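GTPase activator-like protein (Chaetomium thermophilum, PDB 6SSH) probably acts as a GTPase activator, this chain being the Rap/ran-GAP domain of a longer TSC2-type protein. Local coordinates at residues Y126-V137 / F155-F166. Numbering follows the deposited sequence.
Sequences YVYIVITPTPRV and FVMVQVMSQPGF
V127 lays its CG2 methyl over one face of the F166 ring, a CH-pi contact with CG2 3.7 Å from the ring centroid and displaced toward the rim at CE1. With V127 CG1 anti to the backbone N (chi1 180°), that methyl reaches V160 CG1, 3.7 Å away. The Y126 side chain crosses that of F166 at about a right angle, touching through CB, 3.8 Å from F166 CE2. On the same face as V127, the I129 and V158 side chains lie side by side, pointing the same way, and touch through I129 CG2 and V158 CG1, and I131 CG2 meets CB and CG2 of V156. The other face carries V130, whose CG2 touches M161 SD at 4.1 Å, and M157, whose SD sits over the centre of the R136 guanidinium, 3.5 Å above its plane. M157 is folded at chi2 and chi3 (-52° and -58°), which curls the thioether against one face of the guanidinium. Strands 127-134 and 155-162 are antiparallel neighbours in the mixed sheet of the Rap/ran-GAP domain. Paired backbone bonds join Y128 to M161, V130 to Q159 and T132 to M157. Past the weak T134-F155 bond, a water donates to T134 O and R136 O and accepts from F155 N, linking the two segments beyond the last regular pair. An ST turn, R136 N to T134 OG1 at 3.1 Å, bends the chain there. At the other end a type II turn, Q163 to F166, brings the F166 ring back against V127, and N125 bonds the Y128 hydroxyl through its OD1 and Q163 NE2 through its O. Strand 104-109 flanks 127-134 on its other side, while helix 183-201 packs against V156 and V158, with W201 edge-to-face with both Y126 and F166.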
ATOM      1  N   TYR A 126      10.737  -2.003  -5.772  1.00 12.86           N
ATOM      2  CA  TYR A 126      10.768  -2.578  -7.100  1.00 12.89           C
ATOM      3  C   TYR A 126       9.462  -2.370  -7.836  1.00 11.87           C
ATOM      4  O   TYR A 126       9.527  -2.244  -9.058  1.00 13.50           O
ATOM      5  CB  TYR A 126      10.988  -4.083  -7.018  1.00 13.36           C
ATOM      6  CG  TYR A 126      12.286  -4.503  -6.368  1.00 14.43           C
ATOM      7  CD1 TYR A 126      13.374  -3.654  -6.291  1.00 15.78           C
ATOM      8  CD2 TYR A 126      12.425  -5.791  -5.886  1.00 18.00           C
ATOM      9  CE1 TYR A 126      14.564  -4.096  -5.689  1.00 16.26           C
ATOM     10  CE2 TYR A 126      13.590  -6.222  -5.255  1.00 20.43           C
ATOM     11  CZ  TYR A 126      14.645  -5.375  -5.170  1.00 20.45           C
ATOM     12  OH  TYR A 126      15.821  -5.831  -4.575  1.00 25.81           O
ATOM     13  N   VAL A 127       8.325  -2.378  -7.166  1.00 12.21           N
ATOM     14  CA  VAL A 127       6.994  -2.375  -7.778  1.00 14.20           C
ATOM     15  C   VAL A 127       6.071  -1.468  -7.017  1.00 13.01           C
ATOM     16  O   VAL A 127       6.022  -1.564  -5.766  1.00 12.22           O
ATOM     17  CB  VAL A 127       6.358  -3.821  -7.724  1.00 13.63           C
ATOM     18  CG1 VAL A 127       4.948  -3.819  -8.369  1.00 15.72           C
ATOM     19  CG2 VAL A 127       7.260  -4.845  -8.440  1.00 17.19           C
ATOM     20  N   TYR A 128       5.308  -0.647  -7.736  1.00 12.33           N
ATOM     21  CA  TYR A 128       4.182   0.107  -7.202  1.00 11.87           C
ATOM     22  C   TYR A 128       2.913  -0.374  -7.912  1.00 13.07           C
ATOM     23  O   TYR A 128       2.860  -0.469  -9.154  1.00 13.21           O
ATOM     24  CB  TYR A 128       4.333   1.619  -7.409  1.00 14.06           C
ATOM     25  CG  TYR A 128       5.535   2.192  -6.691  1.00 12.08           C
ATOM     26  CD1 TYR A 128       6.666   2.554  -7.404  1.00 13.89           C
ATOM     27  CD2 TYR A 128       5.547   2.279  -5.294  1.00 13.39           C
ATOM     28  CE1 TYR A 128       7.760   3.065  -6.798  1.00 17.03           C
ATOM     29  CE2 TYR A 128       6.669   2.784  -4.663  1.00 11.93           C
ATOM     30  CZ  TYR A 128       7.753   3.134  -5.414  1.00 14.24           C
ATOM     31  OH  TYR A 128       8.932   3.651  -4.822  1.00 17.40           O
ATOM     32  N   ILE A 129       1.899  -0.702  -7.147  1.00 12.27           N
ATOM     33  CA  ILE A 129       0.552  -1.035  -7.622  1.00 11.04           C
ATOM     34  C   ILE A 129      -0.273   0.194  -7.429  1.00 12.20           C
ATOM     35  O   ILE A 129      -0.565   0.560  -6.266  1.00 11.92           O
ATOM     36  CB  ILE A 129      -0.042  -2.225  -6.908  1.00 11.92           C
ATOM     37  CG1 ILE A 129       0.802  -3.463  -7.148  1.00 13.98           C
ATOM     38  CG2 ILE A 129      -1.494  -2.464  -7.342  1.00 14.10           C
ATOM     39  CD1 ILE A 129       0.603  -4.543  -6.179  1.00 13.29           C
ATOM     40  N   VAL A 130      -0.548   0.957  -8.475  1.00 12.50           N
ATOM     41  CA  VAL A 130      -1.123   2.295  -8.376  1.00 12.98           C
ATOM     42  C   VAL A 130      -2.619   2.257  -8.649  1.00 13.00           C
ATOM     43  O   VAL A 130      -3.045   1.796  -9.733  1.00 14.13           O
ATOM     44  CB  VAL A 130      -0.444   3.264  -9.298  1.00 15.16           C
ATOM     45  CG1 VAL A 130      -0.988   4.618  -9.076  1.00 16.15           C
ATOM     46  CG2 VAL A 130       1.073   3.238  -9.134  1.00 15.33           C
ATOM     47  N   ILE A 131      -3.438   2.690  -7.721  1.00 13.09           N
ATOM     48  CA  ILE A 131      -4.905   2.732  -7.773  1.00 12.07           C
ATOM     49  C   ILE A 131      -5.279   4.177  -7.993  1.00 13.21           C
ATOM     50  O   ILE A 131      -4.944   5.018  -7.169  1.00 13.73           O
ATOM     51  CB  ILE A 131      -5.545   2.239  -6.476  1.00 12.94           C
ATOM     52  CG1 ILE A 131      -5.166   0.796  -6.207  1.00 13.06           C
ATOM     53  CG2 ILE A 131      -7.064   2.449  -6.501  1.00 13.85           C
ATOM     54  CD1 ILE A 131      -5.407   0.303  -4.774  1.00 12.62           C
ATOM     55  N   THR A 132      -5.988   4.511  -9.051  1.00 14.29           N
ATOM     56  CA  THR A 132      -6.406   5.877  -9.316  1.00 13.99           C
ATOM     57  C   THR A 132      -7.902   5.878  -9.556  1.00 15.27           C
ATOM     58  O   THR A 132      -8.342   5.335 -10.590  1.00 15.72           O
ATOM     59  CB  THR A 132      -5.697   6.436 -10.550  1.00 18.15           C
ATOM     60  OG1 THR A 132      -4.284   6.254 -10.409  1.00 18.83           O
ATOM     61  CG2 THR A 132      -5.947   7.896 -10.714  1.00 17.42           C
ATOM     62  N   PRO A 133      -8.705   6.483  -8.693  1.00 15.32           N
ATOM     63  CA  PRO A 133     -10.152   6.575  -8.938  1.00 17.53           C
ATOM     64  C   PRO A 133     -10.446   7.232 -10.280  1.00 16.81           C
ATOM     65  O   PRO A 133      -9.771   8.131 -10.753  1.00 18.68           O
ATOM     66  CB  PRO A 133     -10.651   7.420  -7.810  1.00 22.88           C
ATOM     67  CG  PRO A 133      -9.663   7.077  -6.666  1.00 18.97           C
ATOM     68  CD  PRO A 133      -8.336   7.014  -7.356  1.00 15.16           C
ATOM     69  N   THR A 134     -11.500   6.742 -10.952  1.00 16.53           N
ATOM     70  CA  THR A 134     -11.966   7.263 -12.229  1.00 17.10           C
ATOM     71  C   THR A 134     -13.469   7.399 -12.195  1.00 18.36           C
ATOM     72  O   THR A 134     -14.144   6.555 -11.594  1.00 19.08           O
ATOM     73  CB  THR A 134     -11.529   6.379 -13.351  1.00 17.51           C
ATOM     74  OG1 THR A 134     -12.003   6.933 -14.586  1.00 19.78           O
ATOM     75  CG2 THR A 134     -12.127   4.996 -13.222  1.00 19.93           C
ATOM     76  N   PRO A 135     -14.000   8.407 -12.900  1.00 19.15           N
ATOM     77  CA  PRO A 135     -15.455   8.467 -13.104  1.00 19.05           C
ATOM     78  C   PRO A 135     -15.980   7.460 -14.140  1.00 19.82           C
ATOM     79  O   PRO A 135     -17.196   7.255 -14.219  1.00 21.68           O
ATOM     80  CB  PRO A 135     -15.661   9.908 -13.611  1.00 24.14           C
ATOM     81  CG  PRO A 135     -14.394  10.152 -14.411  1.00 23.39           C
ATOM     82  CD  PRO A 135     -13.296   9.503 -13.600  1.00 20.46           C
ATOM     83  N   ARG A 136     -15.081   6.890 -14.923  1.00 19.34           N
ATOM     84  CA  ARG A 136     -15.481   5.989 -15.999  1.00 19.82           C
ATOM     85  C   ARG A 136     -16.218   4.752 -15.452  1.00 18.82           C
ATOM     86  O   ARG A 136     -15.883   4.210 -14.391  1.00 17.93           O
ATOM     87  CB  ARG A 136     -14.198   5.546 -16.714  1.00 25.03           C
ATOM     88  CG  ARG A 136     -14.205   4.860 -18.070  1.00 35.99           C
ATOM     89  CD  ARG A 136     -12.719   4.403 -18.336  1.00 42.55           C
ATOM     90  NE  ARG A 136     -11.715   5.235 -17.630  1.00 50.73           N
ATOM     91  CZ  ARG A 136     -10.405   5.199 -17.862  1.00 48.19           C
ATOM     92  NH1 ARG A 136      -9.908   4.368 -18.776  1.00 46.15           N
ATOM     93  NH2 ARG A 136      -9.602   6.005 -17.186  1.00 43.57           N
ATOM     94  N   VAL A 137     -17.175   4.300 -16.260  1.00 19.70           N
ATOM     95  CA  VAL A 137     -17.831   3.020 -16.061  1.00 19.66           C
ATOM     96  C   VAL A 137     -17.594   2.261 -17.388  1.00 20.03           C
ATOM     97  O   VAL A 137     -17.742   2.834 -18.454  1.00 20.86           O
ATOM     98  CB  VAL A 137     -19.309   3.242 -15.810  1.00 21.08           C
ATOM     99  CG1 VAL A 137     -20.106   1.886 -15.831  1.00 24.22           C
ATOM    100  CG2 VAL A 137     -19.470   3.980 -14.476  1.00 21.04           C
ATOM    101  N   PHE A 155     -15.604   2.666 -10.005  1.00 16.59           N
ATOM    102  CA  PHE A 155     -14.415   2.029 -10.530  1.00 14.98           C
ATOM    103  C   PHE A 155     -13.159   2.800 -10.252  1.00 15.94           C
ATOM    104  O   PHE A 155     -13.215   4.039  -9.996  1.00 16.97           O
ATOM    105  CB  PHE A 155     -14.567   1.785 -12.037  1.00 15.88           C
ATOM    106  CG  PHE A 155     -15.715   0.872 -12.379  1.00 16.45           C
ATOM    107  CD1 PHE A 155     -17.014   1.346 -12.455  1.00 18.02           C
ATOM    108  CD2 PHE A 155     -15.465  -0.484 -12.610  1.00 16.63           C
ATOM    109  CE1 PHE A 155     -18.083   0.488 -12.710  1.00 18.16           C
ATOM    110  CE2 PHE A 155     -16.528  -1.351 -12.877  1.00 16.96           C
ATOM    111  CZ  PHE A 155     -17.822  -0.864 -12.922  1.00 19.34           C
ATOM    112  N   VAL A 156     -12.042   2.086 -10.323  1.00 13.58           N
ATOM    113  CA  VAL A 156     -10.705   2.691 -10.284  1.00 15.32           C
ATOM    114  C   VAL A 156      -9.893   2.110 -11.443  1.00 15.80           C
ATOM    115  O   VAL A 156     -10.232   1.084 -12.027  1.00 15.07           O
ATOM    116  CB  VAL A 156      -9.969   2.412  -8.969  1.00 15.11           C
ATOM    117  CG1 VAL A 156     -10.779   2.939  -7.774  1.00 17.89           C
ATOM    118  CG2 VAL A 156      -9.699   0.951  -8.801  1.00 14.20           C
ATOM    119  N   MET A 157      -8.816   2.785 -11.796  1.00 13.67           N
ATOM    120  CA  MET A 157      -7.776   2.282 -12.636  1.00 13.98           C
ATOM    121  C   MET A 157      -6.687   1.692 -11.812  1.00 13.99           C
ATOM    122  O   MET A 157      -6.324   2.274 -10.780  1.00 15.11           O
ATOM    123  CB  MET A 157      -7.238   3.382 -13.530  1.00 15.87           C
ATOM    124  CG  MET A 157      -8.312   4.029 -14.412  1.00 18.37           C
ATOM    125  SD  MET A 157      -9.338   2.906 -15.411  1.00 21.90           S
ATOM    126  CE  MET A 157      -8.029   2.128 -16.311  1.00 23.57           C
ATOM    127  N   VAL A 158      -6.163   0.549 -12.212  1.00 15.35           N
ATOM    128  CA  VAL A 158      -5.055  -0.102 -11.525  1.00 14.72           C
ATOM    129  C   VAL A 158      -3.932  -0.284 -12.511  1.00 17.36           C
ATOM    130  O   VAL A 158      -4.176  -0.820 -13.610  1.00 16.86           O
ATOM    131  CB  VAL A 158      -5.428  -1.500 -10.923  1.00 16.57           C
ATOM    132  CG1 VAL A 158      -4.206  -2.087 -10.242  1.00 17.06           C
ATOM    133  CG2 VAL A 158      -6.575  -1.380  -9.965  1.00 14.62           C
ATOM    134  N   GLN A 159      -2.746   0.203 -12.200  1.00 16.57           N
ATOM    135  CA  GLN A 159      -1.568   0.133 -13.055  1.00 20.20           C
ATOM    136  C   GLN A 159      -0.371  -0.327 -12.254  1.00 15.89           C
ATOM    137  O   GLN A 159      -0.150   0.119 -11.099  1.00 18.10           O
ATOM    138  CB  GLN A 159      -1.282   1.502 -13.646  1.00 25.46           C
ATOM    139  CG  GLN A 159      -0.062   1.584 -14.572  1.00 33.04           C
ATOM    140  CD  GLN A 159       0.090   2.967 -15.249  1.00 34.82           C
ATOM    141  OE1 GLN A 159      -0.793   3.821 -15.169  1.00 36.18           O
ATOM    142  NE2 GLN A 159       1.228   3.182 -15.899  1.00 41.08           N
ATOM    143  N   VAL A 160       0.421  -1.219 -12.786  1.00 18.19           N
ATOM    144  CA  VAL A 160       1.630  -1.655 -12.110  1.00 15.97           C
ATOM    145  C   VAL A 160       2.771  -0.881 -12.730  1.00 18.88           C
ATOM    146  O   VAL A 160       2.889  -0.790 -13.997  1.00 21.14           O
ATOM    147  CB  VAL A 160       1.820  -3.167 -12.197  1.00 18.43           C
ATOM    148  CG1 VAL A 160       3.159  -3.645 -11.592  1.00 23.38           C
ATOM    149  CG2 VAL A 160       0.683  -3.882 -11.603  1.00 20.18           C
ATOM    150  N   MET A 161       3.636  -0.311 -11.892  1.00 16.41           N
ATOM    151  CA  MET A 161       4.821   0.421 -12.330  1.00 16.81           C
ATOM    152  C   MET A 161       6.010  -0.216 -11.677  1.00 18.62           C
ATOM    153  O   MET A 161       6.014  -0.367 -10.467  1.00 18.12           O
ATOM    154  CB  MET A 161       4.763   1.894 -11.957  1.00 18.14           C
ATOM    155  CG  MET A 161       3.661   2.633 -12.639  1.00 24.58           C
ATOM    156  SD  MET A 161       3.611   4.354 -12.188  1.00 28.59           S
ATOM    157  CE  MET A 161       5.275   4.920 -12.449  1.00 38.18           C
ATOM    158  N   SER A 162       6.995  -0.662 -12.426  1.00 17.31           N
ATOM    159  CA  SER A 162       8.125  -1.370 -11.819  1.00 18.12           C
ATOM    160  C   SER A 162       9.440  -0.929 -12.389  1.00 18.20           C
ATOM    161  O   SER A 162       9.503  -0.281 -13.466  1.00 20.68           O
ATOM    162  CB  SER A 162       7.979  -2.875 -12.000  1.00 17.07           C
ATOM    163  OG  SER A 162       7.971  -3.225 -13.384  1.00 20.59           O
ATOM    164  N   GLN A 163      10.519  -1.275 -11.691  1.00 16.66           N
ATOM    165  CA  GLN A 163      11.859  -0.969 -12.203  1.00 19.41           C
ATOM    166  C   GLN A 163      12.072  -1.520 -13.612  1.00 17.70           C
ATOM    167  O   GLN A 163      11.478  -2.521 -14.013  1.00 19.48           O
ATOM    168  CB  GLN A 163      12.901  -1.618 -11.308  1.00 19.93           C
ATOM    169  CG  GLN A 163      12.911  -1.141  -9.915  1.00 22.08           C
ATOM    170  CD  GLN A 163      13.488   0.192  -9.793  1.00 28.77           C
ATOM    171  OE1 GLN A 163      14.055   0.724 -10.742  1.00 30.65           O
ATOM    172  NE2 GLN A 163      13.396   0.761  -8.596  1.00 26.94           N
ATOM    173  N   PRO A 164      12.986  -0.924 -14.395  1.00 20.02           N
ATOM    174  CA  PRO A 164      13.289  -1.505 -15.703  1.00 19.68           C
ATOM    175  C   PRO A 164      13.844  -2.926 -15.585  1.00 20.50           C
ATOM    176  O   PRO A 164      14.661  -3.153 -14.692  1.00 23.24           O
ATOM    177  CB  PRO A 164      14.376  -0.586 -16.262  1.00 23.70           C
ATOM    178  CG  PRO A 164      14.198   0.705 -15.508  1.00 23.54           C
ATOM    179  CD  PRO A 164      13.671   0.352 -14.155  1.00 22.44           C
ATOM    180  N   GLY A 165      13.330  -3.833 -16.388  1.00 22.57           N
ATOM    181  CA  GLY A 165      13.764  -5.226 -16.361  1.00 24.57           C
ATOM    182  C   GLY A 165      12.977  -6.058 -15.341  1.00 22.15           C
ATOM    183  O   GLY A 165      13.135  -7.294 -15.342  1.00 24.02           O
ATOM    184  N   PHE A 166      12.093  -5.452 -14.553  1.00 20.66           N
ATOM    185  CA  PHE A 166      11.319  -6.205 -13.576  1.00 18.73           C
ATOM    186  C   PHE A 166      10.237  -6.964 -14.326  1.00 21.99           C
ATOM    187  O   PHE A 166       9.628  -6.446 -15.258  1.00 20.99           O
ATOM    188  CB  PHE A 166      10.711  -5.286 -12.506  1.00 17.39           C
ATOM    189  CG  PHE A 166      10.197  -6.045 -11.329  1.00 16.11           C
ATOM    190  CD1 PHE A 166       8.910  -6.504 -11.330  1.00 15.93           C
ATOM    191  CD2 PHE A 166      11.027  -6.359 -10.286  1.00 15.46           C
ATOM    192  CE1 PHE A 166       8.430  -7.292 -10.280  1.00 16.50           C
ATOM    193  CE2 PHE A 166      10.559  -7.118  -9.231  1.00 15.62           C
ATOM    194  CZ  PHE A 166       9.298  -7.557  -9.198  1.00 16.77           C
TER
HETATM  195  O   HOH W   1     -16.273   4.942 -11.707  1.00 20.28           O